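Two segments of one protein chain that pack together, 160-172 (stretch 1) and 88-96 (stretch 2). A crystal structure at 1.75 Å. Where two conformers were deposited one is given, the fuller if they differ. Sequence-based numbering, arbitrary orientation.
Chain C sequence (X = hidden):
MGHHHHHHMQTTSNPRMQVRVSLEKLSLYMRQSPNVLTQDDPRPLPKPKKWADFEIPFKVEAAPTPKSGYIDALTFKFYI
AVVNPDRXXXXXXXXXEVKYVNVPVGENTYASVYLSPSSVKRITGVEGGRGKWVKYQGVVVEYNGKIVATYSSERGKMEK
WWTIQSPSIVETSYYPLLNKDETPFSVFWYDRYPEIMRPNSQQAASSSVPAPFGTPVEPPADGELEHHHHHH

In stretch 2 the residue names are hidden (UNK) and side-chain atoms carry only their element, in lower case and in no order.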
# COMPACT_ATOMS: atom_id res chain seq x y z
N LYS C 160 24.26 17.35 -14.46
CA LYS C 160 23.54 17.22 -13.20
C LYS C 160 22.50 18.34 -13.07
O LYS C 160 22.48 19.12 -12.12
CB LYS C 160 24.51 17.22 -12.03
CG LYS C 160 25.46 16.03 -11.99
CD LYS C 160 26.29 16.05 -10.72
CE LYS C 160 27.38 14.99 -10.73
NZ LYS C 160 28.28 15.12 -9.54
N TRP C 161 21.60 18.36 -14.06
CA TRP C 161 20.60 19.42 -14.16
C TRP C 161 19.69 19.49 -12.94
O TRP C 161 19.12 20.55 -12.68
CB TRP C 161 19.77 19.23 -15.44
CG TRP C 161 19.02 17.90 -15.47
CD1 TRP C 161 19.43 16.74 -16.05
CD2 TRP C 161 17.75 17.64 -14.88
NE1 TRP C 161 18.47 15.76 -15.86
CE2 TRP C 161 17.43 16.29 -15.14
CE3 TRP C 161 16.84 18.41 -14.14
CZ2 TRP C 161 16.24 15.69 -14.69
CZ3 TRP C 161 15.65 17.82 -13.70
CH2 TRP C 161 15.37 16.47 -13.98
N TRP C 162 19.55 18.39 -12.18
CA TRP C 162 18.70 18.40 -10.99
C TRP C 162 19.33 19.15 -9.82
O TRP C 162 18.68 19.30 -8.79
CB TRP C 162 18.37 16.97 -10.56
CG TRP C 162 19.59 16.09 -10.37
CD1 TRP C 162 20.29 15.89 -9.21
CD2 TRP C 162 20.24 15.30 -11.37
NE1 TRP C 162 21.34 15.03 -9.44
CE2 TRP C 162 21.33 14.65 -10.76
CE3 TRP C 162 20.00 15.09 -12.74
CZ2 TRP C 162 22.18 13.80 -11.46
CZ3 TRP C 162 20.84 14.24 -13.44
CH2 TRP C 162 21.92 13.60 -12.79
N THR C 163 20.58 19.59 -9.95
CA THR C 163 21.24 20.36 -8.91
C THR C 163 21.23 21.85 -9.22
O THR C 163 21.71 22.65 -8.41
CB THR C 163 22.69 19.89 -8.73
OG1 THR C 163 23.43 20.19 -9.92
CG2 THR C 163 22.75 18.38 -8.48
N ILE C 164 20.71 22.23 -10.38
CA ILE C 164 20.59 23.64 -10.76
C ILE C 164 19.45 24.27 -9.97
O ILE C 164 18.31 23.82 -10.04
CB ILE C 164 20.34 23.77 -12.27
CG1 ILE C 164 21.56 23.29 -13.05
CG2 ILE C 164 19.97 25.21 -12.62
CD1 ILE C 164 21.33 23.26 -14.54
N GLN C 165 19.77 25.33 -9.22
CA GLN C 165 18.76 26.13 -8.55
C GLN C 165 18.36 27.25 -9.51
O GLN C 165 19.18 28.10 -9.85
CB GLN C 165 19.28 26.69 -7.23
CG GLN C 165 20.03 25.69 -6.36
CD GLN C 165 19.11 24.79 -5.55
OE1 GLN C 165 18.20 24.15 -6.09
NE2 GLN C 165 19.34 24.74 -4.24
N SER C 166 17.12 27.22 -9.97
CA SER C 166 16.68 28.19 -10.96
C SER C 166 15.21 28.48 -10.72
O SER C 166 14.47 27.61 -10.24
CB SER C 166 16.88 27.66 -12.39
OG SER C 166 16.24 28.50 -13.34
N PRO C 167 14.76 29.71 -11.01
CA PRO C 167 13.32 29.99 -10.93
C PRO C 167 12.52 29.32 -12.04
O PRO C 167 11.29 29.20 -11.90
CB PRO C 167 13.26 31.52 -11.03
CG PRO C 167 14.50 31.90 -11.77
CD PRO C 167 15.55 30.91 -11.33
N SER C 168 13.15 28.89 -13.13
CA SER C 168 12.44 28.23 -14.21
C SER C 168 12.29 26.72 -14.01
O SER C 168 11.70 26.06 -14.87
CB SER C 168 13.15 28.49 -15.54
OG SER C 168 14.41 27.85 -15.59
N ILE C 169 12.82 26.17 -12.92
CA ILE C 169 12.64 24.76 -12.60
C ILE C 169 12.13 24.67 -11.17
O ILE C 169 12.81 25.10 -10.23
CB ILE C 169 13.94 23.94 -12.79
CG1 ILE C 169 13.74 22.48 -12.38
CG2 ILE C 169 15.12 24.56 -12.05
CD1 ILE C 169 13.06 21.65 -13.43
N VAL C 170 10.92 24.15 -11.01
CA VAL C 170 10.23 24.10 -9.72
C VAL C 170 9.95 22.65 -9.37
O VAL C 170 9.32 21.93 -10.16
CB VAL C 170 8.92 24.90 -9.76
CG1 VAL C 170 8.31 24.98 -8.37
CG2 VAL C 170 9.16 26.29 -10.35
N GLU C 171 10.38 22.23 -8.19
CA GLU C 171 10.08 20.88 -7.72
C GLU C 171 8.65 20.83 -7.17
O GLU C 171 8.18 21.80 -6.56
CB GLU C 171 11.08 20.44 -6.65
CG GLU C 171 11.03 18.93 -6.33
CD GLU C 171 12.15 18.47 -5.40
OE1 GLU C 171 11.97 17.44 -4.70
OE2 GLU C 171 13.21 19.13 -5.36
N THR C 172 7.96 19.72 -7.40
CA THR C 172 6.59 19.56 -6.93
C THR C 172 6.35 18.10 -6.56
O THR C 172 6.84 17.19 -7.23
CB THR C 172 5.57 20.00 -7.98
OG1 THR C 172 4.24 19.81 -7.48
CG2 THR C 172 5.72 19.20 -9.27
N UNK C 88 3.53 27.49 -18.78
CA UNK C 88 4.50 26.97 -19.75
C UNK C 88 5.84 27.69 -19.72
O UNK C 88 6.78 27.24 -20.38
c UNK C 88 3.90 27.06 -21.16
o UNK C 88 3.39 28.36 -21.39
N UNK C 89 5.96 28.79 -18.96
CA UNK C 89 7.24 29.45 -18.81
C UNK C 89 8.22 28.66 -17.93
O UNK C 89 9.40 28.99 -17.90
n UNK C 89 5.92 33.34 -18.31
n UNK C 89 4.03 34.40 -17.52
c UNK C 89 5.22 34.45 -18.12
n UNK C 89 5.69 35.62 -18.53
c UNK C 89 7.94 31.93 -18.81
c UNK C 89 7.24 33.29 -18.95
c UNK C 89 7.02 30.85 -18.23
N UNK C 90 7.76 27.61 -17.24
CA UNK C 90 8.61 26.92 -16.29
C UNK C 90 8.55 25.41 -16.49
O UNK C 90 7.65 24.86 -17.14
c UNK C 90 6.59 27.08 -12.95
c UNK C 90 6.91 26.73 -14.39
n UNK C 90 7.26 28.11 -12.43
c UNK C 90 8.24 27.26 -14.84
o UNK C 90 5.75 26.45 -12.31
N UNK C 91 9.54 24.74 -15.91
CA UNK C 91 9.62 23.28 -15.88
C UNK C 91 9.24 22.78 -14.49
O UNK C 91 9.50 23.44 -13.48
c UNK C 91 11.47 23.03 -17.64
o UNK C 91 12.67 23.67 -21.57
c UNK C 91 12.29 23.47 -20.26
c UNK C 91 12.38 24.04 -17.95
c UNK C 91 11.38 22.47 -19.98
c UNK C 91 10.98 22.26 -18.68
c UNK C 91 12.80 24.25 -19.25
c UNK C 91 11.03 22.78 -16.22
N UNK C 92 8.63 21.60 -14.46
CA UNK C 92 8.38 20.88 -13.22
C UNK C 92 9.45 19.81 -13.05
O UNK C 92 9.74 19.07 -13.98
c UNK C 92 7.00 20.23 -13.23
c UNK C 92 5.85 21.24 -13.31
c UNK C 92 5.91 22.20 -12.12
c UNK C 92 4.51 20.52 -13.37
N UNK C 93 10.04 19.73 -11.86
CA UNK C 93 10.99 18.68 -11.53
C UNK C 93 10.29 17.67 -10.63
O UNK C 93 9.87 18.02 -9.52
c UNK C 93 14.58 19.73 -9.01
n UNK C 93 15.91 20.35 -8.71
c UNK C 93 14.64 18.79 -10.22
c UNK C 93 13.28 18.19 -10.52
c UNK C 93 12.24 19.25 -10.86
N UNK C 94 10.16 16.44 -11.12
CA UNK C 94 9.52 15.36 -10.40
C UNK C 94 10.59 14.45 -9.83
O UNK C 94 11.55 14.10 -10.53
c UNK C 94 8.60 14.56 -11.33
c UNK C 94 6.89 16.43 -11.45
c UNK C 94 6.81 14.45 -13.04
c UNK C 94 7.71 15.40 -12.25
N UNK C 95 10.44 14.06 -8.57
CA UNK C 95 11.47 13.32 -7.86
C UNK C 95 10.88 12.08 -7.21
O UNK C 95 9.77 12.12 -6.67
c UNK C 95 15.24 12.60 -5.31
c UNK C 95 12.63 13.14 -4.55
c UNK C 95 13.51 12.52 -3.65
o UNK C 95 15.68 11.65 -3.18
c UNK C 95 12.10 14.19 -6.79
c UNK C 95 13.04 13.48 -5.83
c UNK C 95 14.81 12.25 -4.06
c UNK C 95 14.36 13.20 -6.20
N UNK C 96 11.65 10.99 -7.23
CA UNK C 96 11.22 9.79 -6.51
C UNK C 96 12.44 9.01 -6.03
O UNK C 96 13.38 8.81 -6.80
c UNK C 96 7.96 6.80 -5.28
c UNK C 96 8.79 8.02 -5.66
c UNK C 96 10.36 8.90 -7.41
n UNK C 96 6.81 7.18 -4.38
c UNK C 96 9.84 7.66 -6.71
O HOH W 1 16.99 21.55 -11.01
O HOH W 2 15.24 22.82 -7.32
O HOH W 3 8.86 15.40 -6.42

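Position 88 carries one side-chain carbon followed by one oxygen and touches nothing on stretch 1; the pattern is that of Ser88.

Position 89 has three carbons, a nitrogen, then a carbon bearing two more nitrogens. This guanidinium identifies Arg89, whose side chain is poorly ordered and leads away from stretch 1.

At position 90 three carbons run out in a row, the third bearing one oxygen and one nitrogen, with the nitrogen near a methyl of Val170. With two carbons before it, the terminal amide belongs to Gln90. Its NE2 lies 3.4 Å from Val170 CG2, while OE1 is hydrogen-bonded elsewhere in the structure.

Position 91 shows one carbon and then a six-carbon ring bearing an oxygen; the CB of position 91 lies 3.6 Å from Ile169 CD1. This is Tyr91. Both its backbone groups turn to stretch 1, Tyr91 N donating to Ser168 O (2.7 Å, 172°) and Tyr91 O accepting from Val170 N (2.9 Å, 168°), so that they bracket Ile169, as in a parallel pairing.

Position 92 has four carbons forked at the second, one branch end nearing the Thr172 methyl, as fits leucine. Leu92 shares a sheet face with Val170, and its CD2 comes within 4.1 Å of Thr172 CG2.

Position 93 holds four carbons in a row ending in nitrogen. Its CB is 3.6 Å from Ile169 CD1, a chain carbon lies against the Trp161 ring, and the nitrogen reaches Trp162 O. This is Lys93, on the same face as Ile169, Glu171 and Tyr91. Lys93 CD is 3.8 Å from Trp161 CZ3. Lys93 NZ donates to Trp162 O at 3.0 Å and to waters 1 and 2; water 1 in turn donates to Trp161 O and Ile164 O. Glu171 OE2 is 4.5 Å from Lys93 NZ, too far for a salt bridge.

Position 94 again has four carbons forked at the second, a branch end meeting the Thr172 methyl. Leu94 starts away from stretch 1, yet its CD2 reaches 3.7 Å from Thr172 CG2.

Position 95 repeats the one-carbon link to an oxygen-bearing six-carbon ring; its CB is 3.9 Å from Glu171 OE1. In Tyr95, water 3 joins N (3.0 Å) to Thr172 O (2.8 Å).

Position 96, four carbons ending in nitrogen without contact to stretch 1, is Lys96.

The contact is a parallel strand pairing: Ile169, Val170 and Glu171 register with Tyr91, Leu92 and Lys93. Lys93 N to Val170 O (2.9 Å) continues the ladder, which ends in a weak bond from Thr172 N to Lys93 O (3.3 Å, 155°). Lys93 also binds the 3-10 segment and contributes the largest covered area, 166 of 719 Å².

Stretch 2 (88-96) SRQYLKLYK
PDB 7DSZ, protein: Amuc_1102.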